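Local coordinates for aromatic amino acid beta-eliminating lyase/threonine aldolase (Exiguobacterium sibiricum, PDB 3LWS), which belongs to the beta-eliminating lyase family, within the large clan of pyridoxal-phosphate-dependent enzymes of aminotransferase-like fold, at residues A[304-316]-A[344-356]. Numbering follows the deposited sequence.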
# COMPACT_ATOMS: atom_id res chain seq x y z
N LYS A 304 -35.68 -7.93 -15.42
CA LYS A 304 -35.51 -8.48 -16.78
C LYS A 304 -34.14 -9.16 -16.89
O LYS A 304 -34.03 -10.32 -17.30
CB LYS A 304 -35.63 -7.39 -17.84
CG LYS A 304 -37.00 -6.78 -17.95
CD LYS A 304 -37.10 -5.77 -19.08
CE LYS A 304 -38.49 -5.13 -19.13
NZ LYS A 304 -38.50 -3.86 -19.91
N LEU A 305 -33.11 -8.42 -16.48
CA LEU A 305 -31.74 -8.89 -16.49
C LEU A 305 -31.55 -10.10 -15.60
O LEU A 305 -30.86 -11.04 -15.98
CB LEU A 305 -30.77 -7.76 -16.07
CG LEU A 305 -30.65 -6.61 -17.08
CD1 LEU A 305 -29.92 -5.45 -16.43
CD2 LEU A 305 -29.95 -7.05 -18.41
N GLU A 306 -32.15 -10.05 -14.40
CA GLU A 306 -32.12 -11.14 -13.45
C GLU A 306 -32.57 -12.43 -14.15
O GLU A 306 -31.87 -13.41 -14.14
CB GLU A 306 -33.07 -10.86 -12.27
CG GLU A 306 -33.25 -12.06 -11.30
CD GLU A 306 -34.33 -11.87 -10.23
OE1 GLU A 306 -35.51 -11.62 -10.58
OE2 GLU A 306 -33.99 -12.00 -9.04
N GLN A 307 -33.75 -12.40 -14.76
CA GLN A 307 -34.31 -13.57 -15.42
C GLN A 307 -33.36 -14.06 -16.51
O GLN A 307 -32.90 -15.21 -16.47
CB GLN A 307 -35.69 -13.23 -15.98
CG GLN A 307 -36.42 -14.44 -16.54
CD GLN A 307 -37.84 -14.15 -17.02
OE1 GLN A 307 -38.20 -13.02 -17.36
NE2 GLN A 307 -38.65 -15.19 -17.08
N VAL A 308 -32.99 -13.17 -17.42
CA VAL A 308 -32.03 -13.47 -18.50
C VAL A 308 -30.80 -14.17 -17.97
O VAL A 308 -30.41 -15.23 -18.49
CB VAL A 308 -31.60 -12.17 -19.25
CG1 VAL A 308 -30.38 -12.41 -20.12
CG2 VAL A 308 -32.75 -11.62 -20.09
N GLN A 309 -30.22 -13.61 -16.91
CA GLN A 309 -28.97 -14.10 -16.36
C GLN A 309 -29.13 -15.43 -15.63
O GLN A 309 -28.31 -16.33 -15.83
CB GLN A 309 -28.26 -13.02 -15.50
CG GLN A 309 -27.83 -11.85 -16.38
CD GLN A 309 -27.13 -10.68 -15.71
OE1 GLN A 309 -26.42 -9.95 -16.40
NE2 GLN A 309 -27.32 -10.49 -14.40
N GLU A 310 -30.19 -15.56 -14.83
CA GLU A 310 -30.48 -16.82 -14.12
C GLU A 310 -30.54 -17.96 -15.10
O GLU A 310 -29.87 -18.97 -14.91
CB GLU A 310 -31.83 -16.74 -13.36
CG GLU A 310 -31.75 -16.00 -12.04
CD GLU A 310 -33.13 -15.72 -11.42
OE1 GLU A 310 -34.17 -16.06 -12.04
OE2 GLU A 310 -33.15 -15.15 -10.31
N GLU A 311 -31.30 -17.77 -16.17
CA GLU A 311 -31.60 -18.82 -17.13
C GLU A 311 -30.40 -19.20 -17.97
O GLU A 311 -30.11 -20.40 -18.09
CB GLU A 311 -32.74 -18.40 -18.05
CG GLU A 311 -34.09 -18.35 -17.36
CD GLU A 311 -35.16 -17.78 -18.24
OE1 GLU A 311 -35.02 -17.85 -19.48
OE2 GLU A 311 -36.15 -17.25 -17.69
N THR A 312 -29.74 -18.21 -18.58
CA THR A 312 -28.60 -18.48 -19.48
C THR A 312 -27.30 -18.81 -18.74
O THR A 312 -26.47 -19.56 -19.25
CB THR A 312 -28.35 -17.32 -20.45
OG1 THR A 312 -27.91 -16.16 -19.73
CG2 THR A 312 -29.60 -17.01 -21.24
N GLY A 313 -27.10 -18.26 -17.55
CA GLY A 313 -25.81 -18.44 -16.86
C GLY A 313 -24.68 -17.58 -17.48
O GLY A 313 -23.49 -17.79 -17.17
N LEU A 314 -25.08 -16.64 -18.34
CA LEU A 314 -24.21 -15.60 -18.93
C LEU A 314 -24.42 -14.18 -18.32
O LEU A 314 -25.52 -13.62 -18.43
CB LEU A 314 -24.53 -15.51 -20.44
CG LEU A 314 -23.75 -14.52 -21.32
CD1 LEU A 314 -22.28 -14.56 -20.99
CD2 LEU A 314 -23.99 -14.82 -22.85
N GLY A 315 -23.38 -13.61 -17.72
CA GLY A 315 -23.41 -12.25 -17.12
C GLY A 315 -23.27 -11.10 -18.12
O GLY A 315 -22.20 -10.90 -18.70
N PHE A 316 -24.36 -10.37 -18.35
CA PHE A 316 -24.33 -9.13 -19.18
C PHE A 316 -24.07 -7.88 -18.33
O PHE A 316 -23.32 -7.00 -18.73
CB PHE A 316 -25.63 -8.92 -19.94
CG PHE A 316 -25.94 -9.98 -20.96
CD1 PHE A 316 -26.56 -11.17 -20.57
CD2 PHE A 316 -25.58 -9.81 -22.27
CE1 PHE A 316 -26.84 -12.16 -21.50
CE2 PHE A 316 -25.84 -10.79 -23.21
CZ PHE A 316 -26.47 -11.97 -22.83
N THR A 344 -22.83 -20.06 -27.08
CA THR A 344 -23.07 -19.41 -25.78
C THR A 344 -23.39 -17.91 -25.96
O THR A 344 -24.28 -17.39 -25.29
CB THR A 344 -21.91 -19.66 -24.81
OG1 THR A 344 -21.80 -21.06 -24.60
CG2 THR A 344 -22.13 -19.00 -23.44
N ARG A 345 -22.72 -17.20 -26.87
CA ARG A 345 -23.07 -15.78 -27.11
C ARG A 345 -24.41 -15.67 -27.76
O ARG A 345 -25.26 -14.89 -27.31
CB ARG A 345 -22.05 -15.07 -27.99
CG ARG A 345 -20.70 -14.93 -27.36
CD ARG A 345 -19.67 -14.50 -28.39
NE ARG A 345 -18.34 -14.42 -27.79
CZ ARG A 345 -17.21 -14.26 -28.47
NH1 ARG A 345 -17.21 -14.15 -29.80
NH2 ARG A 345 -16.05 -14.20 -27.82
N ASP A 346 -24.62 -16.46 -28.80
CA ASP A 346 -25.87 -16.42 -29.57
C ASP A 346 -27.10 -16.73 -28.73
O ASP A 346 -28.12 -16.05 -28.85
CB ASP A 346 -25.81 -17.39 -30.77
CG ASP A 346 -24.77 -16.97 -31.82
OD1 ASP A 346 -24.06 -15.96 -31.63
OD2 ASP A 346 -24.66 -17.69 -32.85
N ALA A 347 -27.02 -17.75 -27.88
CA ALA A 347 -28.15 -18.11 -26.97
C ALA A 347 -28.45 -17.03 -25.88
O ALA A 347 -29.62 -16.71 -25.56
CB ALA A 347 -27.88 -19.49 -26.32
N GLY A 348 -27.39 -16.46 -25.30
CA GLY A 348 -27.56 -15.36 -24.33
C GLY A 348 -28.27 -14.19 -24.96
O GLY A 348 -29.31 -13.72 -24.49
N PHE A 349 -27.72 -13.74 -26.09
CA PHE A 349 -28.22 -12.58 -26.76
C PHE A 349 -29.64 -12.74 -27.30
O PHE A 349 -30.39 -11.77 -27.35
CB PHE A 349 -27.25 -12.09 -27.85
CG PHE A 349 -26.22 -11.10 -27.33
CD1 PHE A 349 -26.62 -9.82 -26.99
CD2 PHE A 349 -24.89 -11.46 -27.15
CE1 PHE A 349 -25.72 -8.89 -26.50
CE2 PHE A 349 -23.99 -10.53 -26.64
CZ PHE A 349 -24.40 -9.26 -26.32
N ALA A 350 -30.03 -13.95 -27.70
CA ALA A 350 -31.44 -14.17 -28.11
C ALA A 350 -32.35 -14.04 -26.88
O ALA A 350 -33.42 -13.39 -26.93
CB ALA A 350 -31.61 -15.55 -28.77
N ARG A 351 -31.91 -14.62 -25.76
CA ARG A 351 -32.66 -14.50 -24.52
C ARG A 351 -32.75 -13.07 -24.02
O ARG A 351 -33.80 -12.64 -23.52
CB ARG A 351 -32.09 -15.40 -23.43
CG ARG A 351 -32.98 -15.44 -22.16
CD ARG A 351 -34.42 -15.98 -22.42
NE ARG A 351 -35.29 -15.73 -21.26
CZ ARG A 351 -36.02 -14.62 -21.06
NH1 ARG A 351 -36.03 -13.62 -21.94
NH2 ARG A 351 -36.74 -14.52 -19.95
N LEU A 352 -31.65 -12.32 -24.15
CA LEU A 352 -31.63 -10.91 -23.83
C LEU A 352 -32.55 -10.16 -24.80
O LEU A 352 -33.33 -9.31 -24.38
CB LEU A 352 -30.20 -10.35 -23.84
CG LEU A 352 -30.06 -8.85 -23.56
CD1 LEU A 352 -30.54 -8.52 -22.13
CD2 LEU A 352 -28.64 -8.39 -23.81
N ARG A 353 -32.49 -10.50 -26.09
CA ARG A 353 -33.40 -9.92 -27.09
C ARG A 353 -34.88 -10.14 -26.75
O ARG A 353 -35.69 -9.25 -26.94
CB ARG A 353 -33.10 -10.45 -28.51
CG ARG A 353 -32.33 -9.48 -29.39
CD ARG A 353 -32.13 -9.95 -30.84
NE ARG A 353 -30.86 -10.63 -31.00
CZ ARG A 353 -30.66 -11.94 -31.05
NH1 ARG A 353 -31.65 -12.81 -31.04
NH2 ARG A 353 -29.43 -12.39 -31.16
N GLN A 354 -35.20 -11.33 -26.24
CA GLN A 354 -36.57 -11.61 -25.76
C GLN A 354 -37.01 -10.69 -24.60
O GLN A 354 -38.18 -10.40 -24.48
CB GLN A 354 -36.71 -13.07 -25.29
CG GLN A 354 -37.04 -14.10 -26.36
CD GLN A 354 -37.32 -15.49 -25.76
OE1 GLN A 354 -37.40 -15.68 -24.53
NE2 GLN A 354 -37.49 -16.47 -26.63
N ALA A 355 -36.08 -10.26 -23.74
CA ALA A 355 -36.39 -9.34 -22.63
C ALA A 355 -36.62 -7.89 -23.06
O ALA A 355 -37.34 -7.17 -22.37
CB ALA A 355 -35.31 -9.39 -21.57
N PHE A 356 -36.02 -7.45 -24.16
CA PHE A 356 -36.05 -6.04 -24.56
C PHE A 356 -36.62 -5.77 -25.95
O PHE A 356 -37.61 -6.37 -26.38
CB PHE A 356 -34.63 -5.48 -24.48
CG PHE A 356 -34.11 -5.36 -23.08
CD1 PHE A 356 -33.45 -6.43 -22.47
CD2 PHE A 356 -34.33 -4.21 -22.36
CE1 PHE A 356 -32.98 -6.33 -21.16
CE2 PHE A 356 -33.88 -4.11 -21.05
CZ PHE A 356 -33.22 -5.16 -20.45
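R351 reaches across from helix 344-355 into a knobs-into-holes socket formed by Q307, V308, E311 and T312 of helix 304-312, in an antiparallel helix pair whose axes, over these segments, approach to 9.5 Å with 153° between their directions. The pair joins helix 298-312 to the C-terminal helix 342-355, which flank strands 314-315, 321-322 and 326-332 in sequence. R351 CB rests on the methyl CG2 of T312, 3.7 Å away, and CG stays over the same methyl. CG is anti to the backbone N, and a bend at chi2 (60°) turns the rest of the chain along the neighbouring helix. CD passes E311 OE1; NE then donates to that oxygen at 2.8 Å in a nearly straight hydrogen bond, part of a salt bridge. The acceptor lies in the guanidinium plane, yet the N-H arrives from above the carboxylate plane. NH2 ends over the face of the Q307 amide, 3.2 Å from its CD; from above that plane it is poorly aimed for a hydrogen bond to OE1, and the amide face meets the guanidinium edge (planes 73° apart).

Inward, V308 CG2 packs against A355 CB, while L305 CD2 meets L352 CD1. Beyond the helix end, T312 OG1 closes an ST turn by accepting from L314 N. L314 CD2 and the F316 ring then meet G348, whose bare CA permits this close approach. L352 CD2 makes a CH-pi contact over the F316 face. F316 also makes a T-shaped stack with F349: its CE2 stands over the centre of the F349 ring, 3.7 Å above the plane.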